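Local coordinates for surface layer protein (Geobacillus stearothermophilus, PDB 2RA1) that probably assembles into the crystalline protein lattice coating the bacterial cell, its N-terminal part, described here, probably binding cell-wall sugar polymers, at residues A[389-394]-A[405-410]; A[347-352]-A[368-373]; A[331-336]-A[399-404]. All coordinates share one frame; numbering follows the deposited sequence.

Contact 1: residues A[389-394]-A[405-410]; sequences SVIVNA and NVILAV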
loop_
_atom_site.group_PDB
_atom_site.type_symbol
_atom_site.label_atom_id
_atom_site.label_comp_id
_atom_site.label_asym_id
_atom_site.label_seq_id
_atom_site.Cartn_x
_atom_site.Cartn_y
_atom_site.Cartn_z
ATOM N N SER A 389 29.897 -42.176 18.674
ATOM C CA SER A 389 30.941 -41.502 17.896
ATOM C C SER A 389 31.007 -42.061 16.488
ATOM O O SER A 389 30.498 -43.154 16.219
ATOM C CB SER A 389 32.321 -41.675 18.531
ATOM O OG SER A 389 32.852 -42.942 18.182
ATOM N N VAL A 390 31.636 -41.308 15.588
ATOM C CA VAL A 390 32.015 -41.838 14.281
ATOM C C VAL A 390 33.257 -41.109 13.819
ATOM O O VAL A 390 33.598 -40.057 14.343
ATOM C CB VAL A 390 30.907 -41.672 13.223
ATOM C CG1 VAL A 390 29.608 -42.373 13.677
ATOM C CG2 VAL A 390 30.668 -40.177 12.937
ATOM N N ILE A 391 33.926 -41.669 12.824
ATOM C CA ILE A 391 35.110 -41.046 12.291
ATOM C C ILE A 391 34.905 -40.700 10.830
ATOM O O ILE A 391 34.403 -41.503 10.059
ATOM C CB ILE A 391 36.313 -41.970 12.422
ATOM C CG1 ILE A 391 36.717 -42.065 13.897
ATOM C CG2 ILE A 391 37.465 -41.446 11.534
ATOM C CD1 ILE A 391 37.735 -43.140 14.174
ATOM N N VAL A 392 35.272 -39.485 10.456
ATOM C CA VAL A 392 34.987 -39.020 9.108
ATOM C C VAL A 392 36.142 -38.163 8.618
ATOM O O VAL A 392 36.942 -37.650 9.412
ATOM C CB VAL A 392 33.691 -38.200 9.056
ATOM C CG1 VAL A 392 32.490 -39.060 9.386
ATOM C CG2 VAL A 392 33.770 -37.054 10.055
ATOM N N ASN A 393 36.214 -38.017 7.301
ATOM C CA ASN A 393 37.294 -37.292 6.647
ATOM C C ASN A 393 36.772 -36.632 5.371
ATOM O O ASN A 393 36.368 -37.302 4.423
ATOM C CB ASN A 393 38.419 -38.266 6.323
ATOM C CG ASN A 393 39.631 -37.587 5.732
ATOM O OD1 ASN A 393 39.521 -36.672 4.902
ATOM N ND2 ASN A 393 40.805 -38.037 6.157
ATOM N N ALA A 394 36.741 -35.311 5.352
ATOM C CA ALA A 394 36.355 -34.607 4.146
ATOM C C ALA A 394 37.605 -34.081 3.424
ATOM O O ALA A 394 38.485 -33.453 4.034
ATOM C CB ALA A 394 35.391 -33.470 4.471
ATOM N N ASN A 405 41.475 -37.300 9.486
ATOM C CA ASN A 405 40.491 -38.099 10.224
ATOM C C ASN A 405 40.056 -37.415 11.503
ATOM O O ASN A 405 40.878 -36.969 12.312
ATOM C CB ASN A 405 41.012 -39.508 10.523
ATOM C CG ASN A 405 41.042 -40.376 9.299
ATOM O OD1 ASN A 405 40.324 -40.120 8.333
ATOM N ND2 ASN A 405 41.891 -41.394 9.313
ATOM N N VAL A 406 38.748 -37.276 11.653
ATOM C CA VAL A 406 38.197 -36.555 12.793
ATOM C C VAL A 406 37.148 -37.446 13.424
ATOM O O VAL A 406 36.307 -38.021 12.733
ATOM C CB VAL A 406 37.563 -35.209 12.379
ATOM C CG1 VAL A 406 36.999 -34.505 13.595
ATOM C CG2 VAL A 406 38.582 -34.296 11.640
ATOM N N ILE A 407 37.217 -37.598 14.732
ATOM C CA ILE A 407 36.193 -38.362 15.423
ATOM C C ILE A 407 35.123 -37.393 15.924
ATOM O O ILE A 407 35.423 -36.462 16.662
ATOM C CB ILE A 407 36.797 -39.264 16.549
ATOM C CG1 ILE A 407 35.699 -39.943 17.355
ATOM C CG2 ILE A 407 37.681 -38.464 17.483
ATOM C CD1 ILE A 407 36.160 -41.233 18.031
ATOM N N LEU A 408 33.884 -37.589 15.479
ATOM C CA LEU A 408 32.782 -36.692 15.852
ATOM C C LEU A 408 31.838 -37.391 16.797
ATOM O O LEU A 408 31.537 -38.575 16.606
ATOM C CB LEU A 408 32.008 -36.216 14.612
ATOM C CG LEU A 408 32.845 -35.463 13.570
ATOM C CD1 LEU A 408 32.008 -35.095 12.371
ATOM C CD2 LEU A 408 33.446 -34.225 14.187
ATOM N N ALA A 409 31.376 -36.672 17.822
ATOM C CA ALA A 409 30.379 -37.226 18.736
ATOM C C ALA A 409 29.094 -37.376 17.965
ATOM O O ALA A 409 28.888 -36.695 16.967
ATOM C CB ALA A 409 30.159 -36.315 19.955
ATOM N N VAL A 410 28.233 -38.276 18.413
ATOM C CA VAL A 410 26.846 -38.301 17.940
ATOM C C VAL A 410 25.878 -37.949 19.054
ATOM O O VAL A 410 25.728 -38.674 20.037
ATOM C CB VAL A 410 26.478 -39.645 17.361
ATOM C CG1 VAL A 410 25.036 -39.637 16.907
ATOM C CG2 VAL A 410 27.402 -39.936 16.208
#

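Contact 2: residues A[347-352]-A[368-373]; sequences DLTKYV and LEFTSS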
loop_
_atom_site.group_PDB
_atom_site.type_symbol
_atom_site.label_atom_id
_atom_site.label_comp_id
_atom_site.label_asym_id
_atom_site.label_seq_id
_atom_site.Cartn_x
_atom_site.Cartn_y
_atom_site.Cartn_z
ATOM N N ASP A 347 23.771 -36.446 5.737
ATOM C CA ASP A 347 24.564 -35.916 4.632
ATOM C C ASP A 347 25.768 -35.130 5.164
ATOM O O ASP A 347 25.624 -34.042 5.708
ATOM C CB ASP A 347 23.681 -35.016 3.757
ATOM C CG ASP A 347 24.397 -34.489 2.525
ATOM O OD1 ASP A 347 25.621 -34.610 2.445
ATOM O OD2 ASP A 347 23.730 -33.931 1.635
ATOM N N LEU A 348 26.955 -35.689 4.991
ATOM C CA LEU A 348 28.183 -35.070 5.461
ATOM C C LEU A 348 28.582 -33.725 4.810
ATOM O O LEU A 348 29.315 -32.946 5.418
ATOM C CB LEU A 348 29.327 -36.075 5.338
ATOM C CG LEU A 348 29.217 -37.245 6.313
ATOM C CD1 LEU A 348 30.412 -38.151 6.159
ATOM C CD2 LEU A 348 29.131 -36.744 7.732
ATOM N N THR A 349 28.124 -33.466 3.583
ATOM C CA THR A 349 28.396 -32.187 2.918
ATOM C C THR A 349 27.723 -30.996 3.629
ATOM O O THR A 349 28.106 -29.846 3.439
ATOM C CB THR A 349 27.993 -32.200 1.417
ATOM O OG1 THR A 349 26.588 -32.395 1.301
ATOM C CG2 THR A 349 28.689 -33.322 0.683
ATOM N N LYS A 350 26.727 -31.274 4.458
ATOM C CA LYS A 350 26.024 -30.220 5.172
ATOM C C LYS A 350 26.756 -29.877 6.458
ATOM O O LYS A 350 26.318 -29.013 7.203
ATOM C CB LYS A 350 24.609 -30.691 5.512
ATOM C CG LYS A 350 23.830 -31.223 4.319
ATOM C CD LYS A 350 23.172 -30.113 3.516
ATOM C CE LYS A 350 23.042 -30.473 2.039
ATOM N NZ LYS A 350 24.323 -30.310 1.264
ATOM N N TYR A 351 27.868 -30.565 6.734
ATOM C CA TYR A 351 28.520 -30.397 8.028
ATOM C C TYR A 351 29.922 -29.909 7.913
ATOM O O TYR A 351 30.707 -29.939 8.858
ATOM C CB TYR A 351 28.460 -31.690 8.827
ATOM C CG TYR A 351 27.067 -31.896 9.317
ATOM C CD1 TYR A 351 26.136 -32.588 8.548
ATOM C CD2 TYR A 351 26.650 -31.317 10.506
ATOM C CE1 TYR A 351 24.833 -32.740 8.977
ATOM C CE2 TYR A 351 25.355 -31.458 10.939
ATOM C CZ TYR A 351 24.452 -32.179 10.178
ATOM O OH TYR A 351 23.163 -32.322 10.630
ATOM N N VAL A 352 30.237 -29.406 6.747
ATOM C CA VAL A 352 31.616 -29.129 6.474
ATOM C C VAL A 352 31.694 -27.783 5.733
ATOM O O VAL A 352 30.825 -27.451 4.926
ATOM C CB VAL A 352 32.179 -30.336 5.705
ATOM C CG1 VAL A 352 32.154 -30.096 4.193
ATOM C CG2 VAL A 352 33.529 -30.723 6.233
ATOM N N LEU A 368 33.416 -32.764 -3.098
ATOM C CA LEU A 368 33.851 -33.320 -1.828
ATOM C C LEU A 368 33.920 -34.831 -1.863
ATOM O O LEU A 368 32.961 -35.489 -2.288
ATOM C CB LEU A 368 32.884 -32.917 -0.729
ATOM C CG LEU A 368 33.006 -31.470 -0.289
ATOM C CD1 LEU A 368 31.875 -31.149 0.679
ATOM C CD2 LEU A 368 34.404 -31.227 0.331
ATOM N N GLU A 369 35.035 -35.388 -1.391
ATOM C CA GLU A 369 35.114 -36.829 -1.229
ATOM C C GLU A 369 35.334 -37.160 0.240
ATOM O O GLU A 369 36.024 -36.426 0.947
ATOM C CB GLU A 369 36.192 -37.433 -2.132
ATOM C CG GLU A 369 37.603 -36.996 -1.808
ATOM C CD GLU A 369 38.597 -37.414 -2.878
ATOM O OE1 GLU A 369 39.815 -37.462 -2.569
ATOM O OE2 GLU A 369 38.150 -37.696 -4.020
ATOM N N PHE A 370 34.722 -38.255 0.693
ATOM C CA PHE A 370 34.728 -38.644 2.106
ATOM C C PHE A 370 35.267 -40.041 2.350
ATOM O O PHE A 370 35.105 -40.942 1.531
ATOM C CB PHE A 370 33.308 -38.616 2.705
ATOM C CG PHE A 370 32.678 -37.261 2.727
ATOM C CD1 PHE A 370 31.852 -36.843 1.694
ATOM C CD2 PHE A 370 32.889 -36.408 3.786
ATOM C CE1 PHE A 370 31.246 -35.570 1.721
ATOM C CE2 PHE A 370 32.289 -35.119 3.811
ATOM C CZ PHE A 370 31.475 -34.721 2.782
ATOM N N THR A 371 35.888 -40.220 3.503
ATOM C CA THR A 371 36.091 -41.547 4.048
ATOM C C THR A 371 35.531 -41.534 5.458
ATOM O O THR A 371 35.401 -40.486 6.094
ATOM C CB THR A 371 37.574 -41.957 4.073
ATOM O OG1 THR A 371 38.253 -41.251 5.115
ATOM C CG2 THR A 371 38.227 -41.659 2.733
ATOM N N SER A 372 35.198 -42.710 5.949
ATOM C CA SER A 372 34.533 -42.803 7.232
ATOM C C SER A 372 34.705 -44.181 7.846
ATOM O O SER A 372 34.918 -45.183 7.145
ATOM C CB SER A 372 33.046 -42.500 7.073
ATOM O OG SER A 372 32.438 -42.373 8.346
ATOM N N SER A 373 34.594 -44.208 9.166
ATOM C CA SER A 373 34.467 -45.439 9.895
ATOM C C SER A 373 33.157 -46.142 9.522
ATOM O O SER A 373 32.996 -47.333 9.780
ATOM C CB SER A 373 34.536 -45.168 11.404
ATOM O OG SER A 373 33.330 -44.608 11.875
#

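Contact 3: residues A[331-336]-A[399-404]; sequences ASITFN and TNVTTG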
loop_
_atom_site.group_PDB
_atom_site.type_symbol
_atom_site.label_atom_id
_atom_site.label_comp_id
_atom_site.label_asym_id
_atom_site.label_seq_id
_atom_site.Cartn_x
_atom_site.Cartn_y
_atom_site.Cartn_z
ATOM N N ALA A 331 41.277 -23.494 0.183
ATOM C CA ALA A 331 42.510 -23.433 0.941
ATOM C C ALA A 331 42.352 -24.182 2.253
ATOM O O ALA A 331 43.301 -24.790 2.747
ATOM C CB ALA A 331 42.893 -22.003 1.201
ATOM N N SER A 332 41.155 -24.132 2.826
ATOM C CA SER A 332 40.909 -24.865 4.056
ATOM C C SER A 332 39.534 -25.556 4.092
ATOM O O SER A 332 38.611 -25.185 3.361
ATOM C CB SER A 332 41.125 -23.961 5.277
ATOM O OG SER A 332 39.949 -23.282 5.654
ATOM N N ILE A 333 39.424 -26.580 4.931
ATOM C CA ILE A 333 38.163 -27.256 5.115
ATOM C C ILE A 333 38.041 -27.769 6.536
ATOM O O ILE A 333 38.985 -28.333 7.078
ATOM C CB ILE A 333 37.954 -28.396 4.098
ATOM C CG1 ILE A 333 36.516 -28.899 4.191
ATOM C CG2 ILE A 333 38.940 -29.512 4.319
ATOM C CD1 ILE A 333 36.231 -30.095 3.355
ATOM N N THR A 334 36.876 -27.538 7.142
ATOM C CA THR A 334 36.616 -28.000 8.501
ATOM C C THR A 334 35.167 -28.448 8.687
ATOM O O THR A 334 34.278 -28.026 7.949
ATOM C CB THR A 334 36.910 -26.911 9.522
ATOM O OG1 THR A 334 36.072 -25.783 9.247
ATOM C CG2 THR A 334 38.376 -26.472 9.423
ATOM N N PHE A 335 34.957 -29.309 9.682
ATOM C CA PHE A 335 33.640 -29.742 10.103
ATOM C C PHE A 335 33.033 -28.643 10.965
ATOM O O PHE A 335 33.732 -28.002 11.763
ATOM C CB PHE A 335 33.744 -31.062 10.866
ATOM C CG PHE A 335 33.837 -32.261 9.971
ATOM C CD1 PHE A 335 35.045 -32.918 9.781
ATOM C CD2 PHE A 335 32.718 -32.717 9.294
ATOM C CE1 PHE A 335 35.130 -34.017 8.939
ATOM C CE2 PHE A 335 32.791 -33.811 8.448
ATOM C CZ PHE A 335 34.014 -34.453 8.263
ATOM N N ASN A 336 31.739 -28.400 10.796
ATOM C CA ASN A 336 31.130 -27.244 11.435
ATOM C C ASN A 336 31.033 -27.392 12.947
ATOM O O ASN A 336 31.131 -26.406 13.687
ATOM C CB ASN A 336 29.776 -26.950 10.805
ATOM C CG ASN A 336 29.897 -26.641 9.351
ATOM O OD1 ASN A 336 30.965 -26.253 8.884
ATOM N ND2 ASN A 336 28.815 -26.819 8.611
ATOM N N THR A 399 42.232 -31.984 -4.678
ATOM C CA THR A 399 43.290 -31.182 -4.104
ATOM C C THR A 399 43.805 -31.860 -2.844
ATOM O O THR A 399 43.487 -33.017 -2.579
ATOM C CB THR A 399 42.713 -29.851 -3.685
ATOM O OG1 THR A 399 41.907 -30.057 -2.521
ATOM C CG2 THR A 399 41.838 -29.301 -4.794
ATOM N N ASN A 400 44.580 -31.138 -2.049
ATOM C CA ASN A 400 45.064 -31.691 -0.793
ATOM C C ASN A 400 44.510 -30.922 0.416
ATOM O O ASN A 400 45.059 -30.975 1.526
ATOM C CB ASN A 400 46.592 -31.739 -0.790
ATOM C CG ASN A 400 47.210 -30.522 -1.454
ATOM O OD1 ASN A 400 47.057 -29.395 -0.975
ATOM N ND2 ASN A 400 47.911 -30.743 -2.570
ATOM N N VAL A 401 43.422 -30.195 0.189
ATOM C CA VAL A 401 42.713 -29.530 1.275
ATOM C C VAL A 401 41.827 -30.582 1.903
ATOM O O VAL A 401 40.976 -31.163 1.227
ATOM C CB VAL A 401 41.854 -28.350 0.771
ATOM C CG1 VAL A 401 41.333 -27.552 1.931
ATOM C CG2 VAL A 401 42.668 -27.449 -0.134
ATOM N N THR A 402 42.037 -30.834 3.192
ATOM C CA THR A 402 41.392 -31.948 3.853
ATOM C C THR A 402 41.251 -31.754 5.367
ATOM O O THR A 402 42.054 -31.057 5.991
ATOM C CB THR A 402 42.185 -33.213 3.602
ATOM O OG1 THR A 402 41.497 -34.330 4.184
ATOM C CG2 THR A 402 43.595 -33.083 4.231
ATOM N N THR A 403 40.228 -32.367 5.962
ATOM C CA THR A 403 40.084 -32.334 7.423
ATOM C C THR A 403 41.064 -33.298 8.150
ATOM O O THR A 403 41.356 -33.127 9.336
ATOM C CB THR A 403 38.634 -32.676 7.881
ATOM O OG1 THR A 403 38.283 -33.970 7.414
ATOM C CG2 THR A 403 37.615 -31.704 7.351
ATOM N N GLY A 404 41.580 -34.298 7.436
ATOM C CA GLY A 404 42.205 -35.435 8.089
ATOM C C GLY A 404 41.106 -36.236 8.774
ATOM O O GLY A 404 39.925 -35.885 8.671
#

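Contact 1: residues A[389-394]-A[405-410]
Val-390 O is held by two groups of the facing strand: the backbone N-H of Leu-408, 2.7 Å from it and nearly in line with the C=O bond, and the weaker CA-H of Ile-407. Val-390 N answers to Leu-408 O, and two residues along, Val-392 and Val-406 exchange the same two bonds, so two hydrogen-bonded pairs flank the non-hydrogen-bonded pair Ile-391 with Ile-407. The side chains sort onto two faces. On the buried one, Val-392 CG2 sits 3.5 Å from Leu-408 CD1, the two side chains crossing at about a right angle, and Val-390 CG1 lies 4.1 Å from Val-410 CG2. On the more exposed face, Ile-391 CG1 rests 3.9 Å from Ile-407 CB. Ile-407 extends its chain with CG1 opposite the backbone N (chi1 174°), which carries CD1 to 3.7 Å from Ser-389 OG. Toward the connection end of the hairpin, Asn-393 ND2 gives a hydrogen bond of 3.1 Å to Asn-405 OD1; the acceptor lies in the plane of the Asn-393 amide, but the donor stands above the Asn-405 carbonyl plane, the two amides being 85° apart. Strand 406-410 also runs parallel to 339-340 on its other side. The pair is an antiparallel beta hairpin at the centre of a four-stranded mixed sheet.

Contact 2: residues A[347-352]-A[368-373]
Phe-370 reaches from its strand to the 3-10 turn at 348-350, with CG set opposite the carbonyl carbon (chi1 -64°). Its CB merely carries the ring; contact starts at CD2, which lies 3.8 Å from Leu-348 CD1. Further out, CE2 comes to 3.5 Å from Leu-348 CB, and CZ is also close to that carbon. Leu-348 CB thus stands over one face of the ring, 3.8 Å from its centroid and displaced toward the rim, a CH-pi contact. At the edge, in the ring plane, CE1 meets the methyl CG2 of Thr-349 at 3.6 Å. The same methyl neighbours Leu-368 CD1, which in turn meets Val-352 CG1 tip to tip at 3.7 Å. The other branch of Thr-349 is polar: OG1 gives a 2.7 Å hydrogen bond to Asp-347 OD1, which the Thr-349 backbone N-H reaches from the same face of the carboxylate, closing an Asx turn. Lys-350 NZ donates to Thr-349 OG1 as well, and so both branches are engaged. With an alanine here, the edge of Phe-370 and Leu-368 CD1 would probably face a gap, and Asp-347 OD1 and Lys-350 NZ would probably be less firmly placed without the hydroxyl between them. The turn links strands 346-347 and 352-355. It covers strand 367-372, an edge strand of the mixed sheet and a neighbour of 389-397, while Leu-376 adds to the packing round Leu-348 and Phe-370, and Ile-333 of strand 332-335 touches both Val-352 and Leu-368.

Contact 3: residues A[331-336]-A[399-404]
Ile-333 and Val-401 lead the apolar contacts, each laying a methyl on the backbone of the other segment. Ile-333 CG2 rests 3.4 Å from Thr-402 C and lies 3.9 Å from Val-401 CG1. In Val-401, CG1 is swung opposite the backbone N (chi1 -170°); this carries it to 3.4 Å from Ser-332 C, while CG2 is near the carbonyl of Ala-331. Thr-403 is placed between two partners: its CG2 meets Ile-333 O at 3.6 Å and Phe-335 CD1 at 3.7 Å, the Phe-335 and Thr-403 side chains crossing at about a right angle. Phe-335 CE1 also approaches Thr-403 OG1, an oblique contact with the ring.

No hydrogen bond crosses between 331-336 and 399-404; the threonine hydroxyls of 399-404 instead bond within the loop and back to strand 389-397. Thr-399 OG1 accepts from Val-401 N, and Thr-402 OG1 from Gly-404 N, making two ST turns, and Thr-402 OG1 is also bonded to Thr-395. Thr-403 OG1 donates to Gly-404 O over 2.8 Å, on a lone pair in the carbonyl plane, and is tied to Ala-394 N as well. Gly-404 takes a positive phi of 70°, a conformation easily accepted by a residue without a side chain.

The touching parts run only 19° apart, side by side. Ala-331 and Ser-332 both face Lys-355 as a classic beta bulge at the start of the small sheet 332-335/352-355. What results is the connection of a beta hairpin, joining strands 389-397 and 406-410, packed by side chains along the strand of a second, two-stranded sheet.

In the fold
All three contacts lie in the small all-beta part at the far, C-terminal end of this elongated chain. Contacts 1 and 2 share the mixed sheet: Ser-372 OG and Ser-373 N bond to Ile-391 O, joining strand 367-372 to 389-397. Contact 3 takes the linker of the hairpin that contact 1 pairs, and Ala-394 O binds Thr-403 N. Contact 2 is nested within the loop that contact 3 closes, with Tyr-351 O bonded to Asn-336 N. Backbone hydrogen bonding carries contact 1; contacts 2 and 3 rely on side-chain packing. Contacts 1 and 2 are partly buried, while contact 3 lies at the surface, with Ile-333 its buried residue.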